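Long-range contacts in phosphoribosylaminoimidazole carboxylase (Bombyx mori, PDB 4JA0), which probably catalyses two successive steps of purine biosynthesis, carboxylating aminoimidazole ribonucleotide and then joining the product to aspartate to give SAICAR: residues A[267-272]-A[294-299]; A[322-327]-A[344-349]. All blocks are in the same frame, centred on the assembly; numbering follows the deposited sequence.

Contact 1: residues A[267-272]-A[294-299]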
loop_
_atom_site.group_PDB
_atom_site.type_symbol
_atom_site.label_atom_id
_atom_site.label_comp_id
_atom_site.label_asym_id
_atom_site.label_seq_id
_atom_site.Cartn_x
_atom_site.Cartn_y
_atom_site.Cartn_z
ATOM N N HIS A 267 -6.268 -13.645 -39.432
ATOM C CA HIS A 267 -5.661 -13.306 -38.153
ATOM C C HIS A 267 -6.112 -14.257 -37.081
ATOM O O HIS A 267 -7.117 -14.949 -37.215
ATOM C CB HIS A 267 -5.974 -11.863 -37.753
ATOM C CG HIS A 267 -7.425 -11.510 -37.872
ATOM N ND1 HIS A 267 -8.399 -12.053 -37.059
ATOM C CD2 HIS A 267 -8.068 -10.694 -38.746
ATOM C CE1 HIS A 267 -9.577 -11.571 -37.417
ATOM N NE2 HIS A 267 -9.403 -10.743 -38.435
ATOM N N LYS A 268 -5.309 -14.332 -36.038
ATOM C CA LYS A 268 -5.652 -15.156 -34.903
ATOM C C LYS A 268 -5.257 -14.411 -33.640
ATOM O O LYS A 268 -4.163 -13.840 -33.554
ATOM C CB LYS A 268 -4.949 -16.524 -34.990
ATOM C CG LYS A 268 -5.246 -17.452 -33.831
ATOM C CD LYS A 268 -6.641 -18.052 -33.937
ATOM C CE LYS A 268 -6.731 -18.993 -35.137
ATOM N NZ LYS A 268 -8.038 -19.726 -35.203
ATOM N N VAL A 269 -6.183 -14.406 -32.688
ATOM C CA VAL A 269 -5.943 -13.963 -31.326
ATOM C C VAL A 269 -5.885 -15.234 -30.494
ATOM O O VAL A 269 -6.825 -16.042 -30.505
ATOM C CB VAL A 269 -7.079 -13.034 -30.814
ATOM C CG1 VAL A 269 -7.014 -12.874 -29.329
ATOM C CG2 VAL A 269 -7.006 -11.696 -31.483
ATOM N N VAL A 270 -4.758 -15.457 -29.832
ATOM C CA VAL A 270 -4.618 -16.635 -28.982
ATOM C C VAL A 270 -4.551 -16.213 -27.517
ATOM O O VAL A 270 -3.707 -15.391 -27.140
ATOM C CB VAL A 270 -3.368 -17.460 -29.352
ATOM C CG1 VAL A 270 -3.352 -18.756 -28.576
ATOM C CG2 VAL A 270 -3.354 -17.744 -30.838
ATOM N N VAL A 271 -5.440 -16.765 -26.694
ATOM C CA VAL A 271 -5.385 -16.511 -25.264
ATOM C C VAL A 271 -4.761 -17.699 -24.541
ATOM O O VAL A 271 -5.331 -18.782 -24.532
ATOM C CB VAL A 271 -6.783 -16.253 -24.696
ATOM C CG1 VAL A 271 -6.676 -15.791 -23.259
ATOM C CG2 VAL A 271 -7.497 -15.195 -25.515
ATOM N N PHE A 272 -3.595 -17.511 -23.930
ATOM C CA PHE A 272 -3.010 -18.568 -23.102
ATOM C C PHE A 272 -3.417 -18.347 -21.656
ATOM O O PHE A 272 -3.121 -17.285 -21.093
ATOM C CB PHE A 272 -1.478 -18.536 -23.148
ATOM C CG PHE A 272 -0.881 -19.059 -24.418
ATOM C CD1 PHE A 272 -1.642 -19.756 -25.337
ATOM C CD2 PHE A 272 0.465 -18.867 -24.678
ATOM C CE1 PHE A 272 -1.066 -20.238 -26.508
ATOM C CE2 PHE A 272 1.040 -19.336 -25.843
ATOM C CZ PHE A 272 0.275 -20.022 -26.758
ATOM N N LEU A 294 -13.256 -11.133 -34.329
ATOM C CA LEU A 294 -11.942 -11.770 -34.260
ATOM C C LEU A 294 -12.017 -13.303 -34.200
ATOM O O LEU A 294 -13.017 -13.864 -33.743
ATOM C CB LEU A 294 -11.156 -11.227 -33.062
ATOM C CG LEU A 294 -10.901 -9.718 -33.039
ATOM C CD1 LEU A 294 -10.139 -9.334 -31.781
ATOM C CD2 LEU A 294 -10.117 -9.277 -34.270
ATOM N N ASP A 295 -10.962 -13.968 -34.672
ATOM C CA ASP A 295 -10.850 -15.412 -34.540
ATOM C C ASP A 295 -9.983 -15.710 -33.338
ATOM O O ASP A 295 -8.787 -15.380 -33.309
ATOM C CB ASP A 295 -10.216 -16.037 -35.778
ATOM C CG ASP A 295 -10.861 -15.573 -37.032
ATOM O OD1 ASP A 295 -11.997 -15.064 -36.944
ATOM O OD2 ASP A 295 -10.229 -15.703 -38.099
ATOM N N VAL A 296 -10.588 -16.367 -32.363
ATOM C CA VAL A 296 -9.992 -16.532 -31.066
ATOM C C VAL A 296 -9.815 -17.994 -30.726
ATOM O O VAL A 296 -10.765 -18.770 -30.804
ATOM C CB VAL A 296 -10.891 -15.898 -30.010
ATOM C CG1 VAL A 296 -10.197 -15.874 -28.634
ATOM C CG2 VAL A 296 -11.268 -14.535 -30.462
ATOM N N ASP A 297 -8.606 -18.343 -30.286
ATOM C CA ASP A 297 -8.325 -19.657 -29.725
ATOM C C ASP A 297 -8.022 -19.520 -28.244
ATOM O O ASP A 297 -7.253 -18.644 -27.832
ATOM C CB ASP A 297 -7.125 -20.312 -30.402
ATOM C CG ASP A 297 -7.517 -21.205 -31.532
ATOM O OD1 ASP A 297 -8.712 -21.571 -31.600
ATOM O OD2 ASP A 297 -6.616 -21.575 -32.318
ATOM N N LEU A 298 -8.632 -20.390 -27.447
ATOM C CA LEU A 298 -8.334 -20.470 -26.026
ATOM C C LEU A 298 -7.390 -21.644 -25.780
ATOM O O LEU A 298 -7.702 -22.781 -26.133
ATOM C CB LEU A 298 -9.618 -20.663 -25.223
ATOM C CG LEU A 298 -10.657 -19.545 -25.284
ATOM C CD1 LEU A 298 -11.828 -19.836 -24.347
ATOM C CD2 LEU A 298 -10.022 -18.202 -24.949
ATOM N N ARG A 299 -6.240 -21.381 -25.174
ATOM C CA ARG A 299 -5.303 -22.456 -24.893
ATOM C C ARG A 299 -4.894 -22.473 -23.422
ATOM O O ARG A 299 -4.836 -21.440 -22.774
ATOM C CB ARG A 299 -4.065 -22.349 -25.793
ATOM C CG ARG A 299 -4.368 -22.176 -27.257
ATOM C CD ARG A 299 -5.067 -23.395 -27.803
ATOM N NE ARG A 299 -4.309 -24.590 -27.488
ATOM C CZ ARG A 299 -3.396 -25.124 -28.298
ATOM N NH1 ARG A 299 -3.135 -24.559 -29.471
ATOM N NH2 ARG A 299 -2.735 -26.214 -27.921
#

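Contact 2: residues A[322-327]-A[344-349]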
loop_
_atom_site.group_PDB
_atom_site.type_symbol
_atom_site.label_atom_id
_atom_site.label_comp_id
_atom_site.label_asym_id
_atom_site.label_seq_id
_atom_site.Cartn_x
_atom_site.Cartn_y
_atom_site.Cartn_z
ATOM N N GLY A 322 -0.478 -14.742 -41.478
ATOM C CA GLY A 322 -1.480 -13.806 -41.019
ATOM C C GLY A 322 -1.037 -13.073 -39.770
ATOM O O GLY A 322 0.070 -13.277 -39.269
ATOM N N ALA A 323 -1.912 -12.216 -39.259
ATOM C CA ALA A 323 -1.616 -11.440 -38.064
ATOM C C ALA A 323 -1.833 -12.281 -36.806
ATOM O O ALA A 323 -2.688 -13.173 -36.768
ATOM C CB ALA A 323 -2.479 -10.206 -38.020
ATOM N N LEU A 324 -1.098 -11.953 -35.754
ATOM C CA LEU A 324 -1.124 -12.780 -34.578
ATOM C C LEU A 324 -1.017 -11.945 -33.322
ATOM O O LEU A 324 -0.083 -11.158 -33.167
ATOM C CB LEU A 324 0.029 -13.783 -34.665
ATOM C CG LEU A 324 0.186 -14.821 -33.567
ATOM C CD1 LEU A 324 -1.079 -15.645 -33.475
ATOM C CD2 LEU A 324 1.387 -15.693 -33.879
ATOM N N VAL A 325 -1.976 -12.120 -32.421
ATOM C CA VAL A 325 -1.946 -11.471 -31.115
ATOM C C VAL A 325 -2.123 -12.490 -30.004
ATOM O O VAL A 325 -3.072 -13.281 -30.039
ATOM C CB VAL A 325 -3.042 -10.424 -30.991
ATOM C CG1 VAL A 325 -3.088 -9.911 -29.577
ATOM C CG2 VAL A 325 -2.771 -9.287 -31.933
ATOM N N PHE A 326 -1.218 -12.469 -29.024
ATOM C CA PHE A 326 -1.326 -13.318 -27.830
ATOM C C PHE A 326 -1.868 -12.576 -26.620
ATOM O O PHE A 326 -1.393 -11.485 -26.281
ATOM C CB PHE A 326 0.026 -13.897 -27.450
ATOM C CG PHE A 326 0.588 -14.817 -28.464
ATOM C CD1 PHE A 326 -0.085 -15.980 -28.803
ATOM C CD2 PHE A 326 1.808 -14.542 -29.060
ATOM C CE1 PHE A 326 0.440 -16.851 -29.748
ATOM C CE2 PHE A 326 2.349 -15.414 -29.999
ATOM C CZ PHE A 326 1.664 -16.567 -30.347
ATOM N N ILE A 327 -2.845 -13.183 -25.956
ATOM C CA ILE A 327 -3.333 -12.661 -24.685
ATOM C C ILE A 327 -2.951 -13.612 -23.567
ATOM O O ILE A 327 -3.253 -14.810 -23.644
ATOM C CB ILE A 327 -4.856 -12.430 -24.713
ATOM C CG1 ILE A 327 -5.170 -11.293 -25.707
ATOM C CG2 ILE A 327 -5.395 -12.127 -23.299
ATOM C CD1 ILE A 327 -6.636 -11.107 -25.985
ATOM N N THR A 344 8.720 -14.225 -28.312
ATOM C CA THR A 344 8.039 -13.934 -29.572
ATOM C C THR A 344 8.140 -12.477 -29.949
ATOM O O THR A 344 8.507 -11.620 -29.145
ATOM C CB THR A 344 6.541 -14.363 -29.565
ATOM O OG1 THR A 344 6.074 -14.527 -30.904
ATOM C CG2 THR A 344 5.688 -13.351 -28.870
ATOM N N SER A 345 7.775 -12.190 -31.184
ATOM C CA SER A 345 7.915 -10.854 -31.706
ATOM C C SER A 345 6.526 -10.289 -31.917
ATOM O O SER A 345 6.356 -9.087 -32.141
ATOM C CB SER A 345 8.666 -10.920 -33.031
ATOM O OG SER A 345 8.742 -9.645 -33.630
ATOM N N TYR A 346 5.527 -11.154 -31.790
ATOM C CA TYR A 346 4.144 -10.714 -31.884
ATOM C C TYR A 346 3.726 -10.061 -30.558
ATOM O O TYR A 346 4.216 -10.432 -29.481
ATOM C CB TYR A 346 3.234 -11.907 -32.245
ATOM C CG TYR A 346 3.622 -12.523 -33.565
ATOM C CD1 TYR A 346 3.114 -12.025 -34.769
ATOM C CD2 TYR A 346 4.527 -13.582 -33.614
ATOM C CE1 TYR A 346 3.496 -12.567 -35.978
ATOM C CE2 TYR A 346 4.908 -14.134 -34.814
ATOM C CZ TYR A 346 4.390 -13.622 -35.992
ATOM O OH TYR A 346 4.779 -14.176 -37.179
ATOM N N PRO A 347 2.833 -9.071 -30.641
ATOM C CA PRO A 347 2.335 -8.364 -29.460
ATOM C C PRO A 347 1.735 -9.308 -28.426
ATOM O O PRO A 347 0.976 -10.220 -28.773
ATOM C CB PRO A 347 1.258 -7.440 -30.036
ATOM C CG PRO A 347 0.961 -7.989 -31.423
ATOM C CD PRO A 347 2.237 -8.562 -31.886
ATOM N N VAL A 348 2.085 -9.086 -27.161
ATOM C CA VAL A 348 1.573 -9.897 -26.065
ATOM C C VAL A 348 0.874 -8.990 -25.071
ATOM O O VAL A 348 1.477 -8.047 -24.553
ATOM C CB VAL A 348 2.713 -10.643 -25.332
ATOM C CG1 VAL A 348 2.185 -11.280 -24.057
ATOM C CG2 VAL A 348 3.373 -11.681 -26.232
ATOM N N ILE A 349 -0.395 -9.275 -24.797
ATOM C CA ILE A 349 -1.170 -8.498 -23.818
ATOM C C ILE A 349 -1.497 -9.337 -22.596
ATOM O O ILE A 349 -1.977 -10.478 -22.730
ATOM C CB ILE A 349 -2.499 -7.958 -24.421
ATOM C CG1 ILE A 349 -2.235 -7.254 -25.761
ATOM C CG2 ILE A 349 -3.187 -7.000 -23.457
ATOM C CD1 ILE A 349 -3.492 -6.981 -26.538
#

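Contact 1: residues A[267-272]-A[294-299]
The Phe-272 and Arg-299 side chains run alongside one another in the same direction. CB of Arg-299 approaches the ring obliquely, 3.6 Å from CD1 of Phe-272, and CG of Arg-299 sits at the ring edge, near the plane. The guanidinium plane stands 82° from the ring plane; NH1 of Arg-299 is hydrogen-bonded to OH of Tyr-317, and NH2 forms a salt bridge with Asp-417 of the second subunit. On the opposite sheet face, CB of Val-271 lies 3.8 Å from CD2 of Leu-298. Leu-294, from the loop before strand 296-300, brings CD1 to 3.9 Å from CG2 of Val-269 on that face; beta-branched valines suit these extended, buried positions. Val-269 and Val-271 each donate and accept one backbone bond, the parallel pattern. CD of Lys-268, turned by chi2 (75°), lies 3.5 Å from O of Asp-295, and NZ of Lys-268 is 3.7 Å from OD2 of Asp-297, a long salt bridge; OD2 is also hydrogen-bonded to the Tyr-317 hydroxyl. An alanine at Lys-268 would probably leave the Asp-297 carboxylate without this countercharge and the Asp-295 carbonyl without its methylene cover. One face is thus apolar, whereas the other mixes Val-270 and Phe-272 with charged groups partnered within and beyond the chain.

Contact 2: residues A[322-327]-A[344-349]
Leu-324 lies over one face of the Tyr-346 ring, the two side chains crossing at about a right angle. Its CD2 sits 3.8 Å from the centroid of the Tyr-346 ring and 12° off the normal, a well-centred CH-pi contact, while CB of Leu-324 reaches CD1 of Tyr-346 at 3.6 Å. CG anti to the backbone N (chi1 -177°) brings the leucine branch point over the ring; of the two methyls, CD2 lies on its face, and a branched aliphatic residue fits a flat aromatic surface well. The tyrosine also looks outward: its OH is hydrogen-bonded to Lys-181 of the third subunit, and its ring meets Trp-399 of that subunit.

Phe-326 stands on the same side of the sheet as Val-348. Thr-344 OG1 lies at the edge of the phenyl ring, near its plane, 3.9 Å from CE2 of Phe-326, and the two side chains cross obliquely. CB of Phe-326 packs 4.2 Å from CG2 of Val-348. Val-325 belongs to the other side, where CG2 meets CG of Pro-347 at 4.0 Å, again crosswise, and CG1 touches CD1 of Ile-349.

Two backbone bonds tie the parallel strands, Phe-326 N to Pro-347 O (3.2 Å) and Ile-349 N to Phe-326 O (2.8 Å). CD of Pro-347 sits 3.7 Å from O of Leu-324, where an N-H would otherwise continue the ladder, consistent with the pairing starting at Phe-326. The contact therefore joins the two strands of a beta-alpha-beta unit by two backbone hydrogen bonds and, among the side chains, almost wholly apolar packing, with the polar end of Tyr-346 directed to a subunit interface.

How the contacts relate
Contact 1 closes before contact 2 opens, and their centres lie 10 Å apart in one five-stranded parallel sheet of the AIR carboxylase region. Strands 267-273 and 323-329 are neighbours there, so the two beta-alpha-beta units, with helices 279-291 and 336-343, are joined edge to edge by probable hydrogen bonds from Phe-272 N to Ile-327 O and from Ile-327 N to Val-270 O. In the strand order 2-1-3-4-5, 296-300 is an outermost strand within the chain, while 348-350 is followed by 375-376. Helix 380-391 packs on one side of both contacts and helix 307-317 on the other, giving a three-layered alpha-beta-alpha domain. Contact 1 meets the second subunit, contact 2 the third, linking this core to the eight-chain assembly.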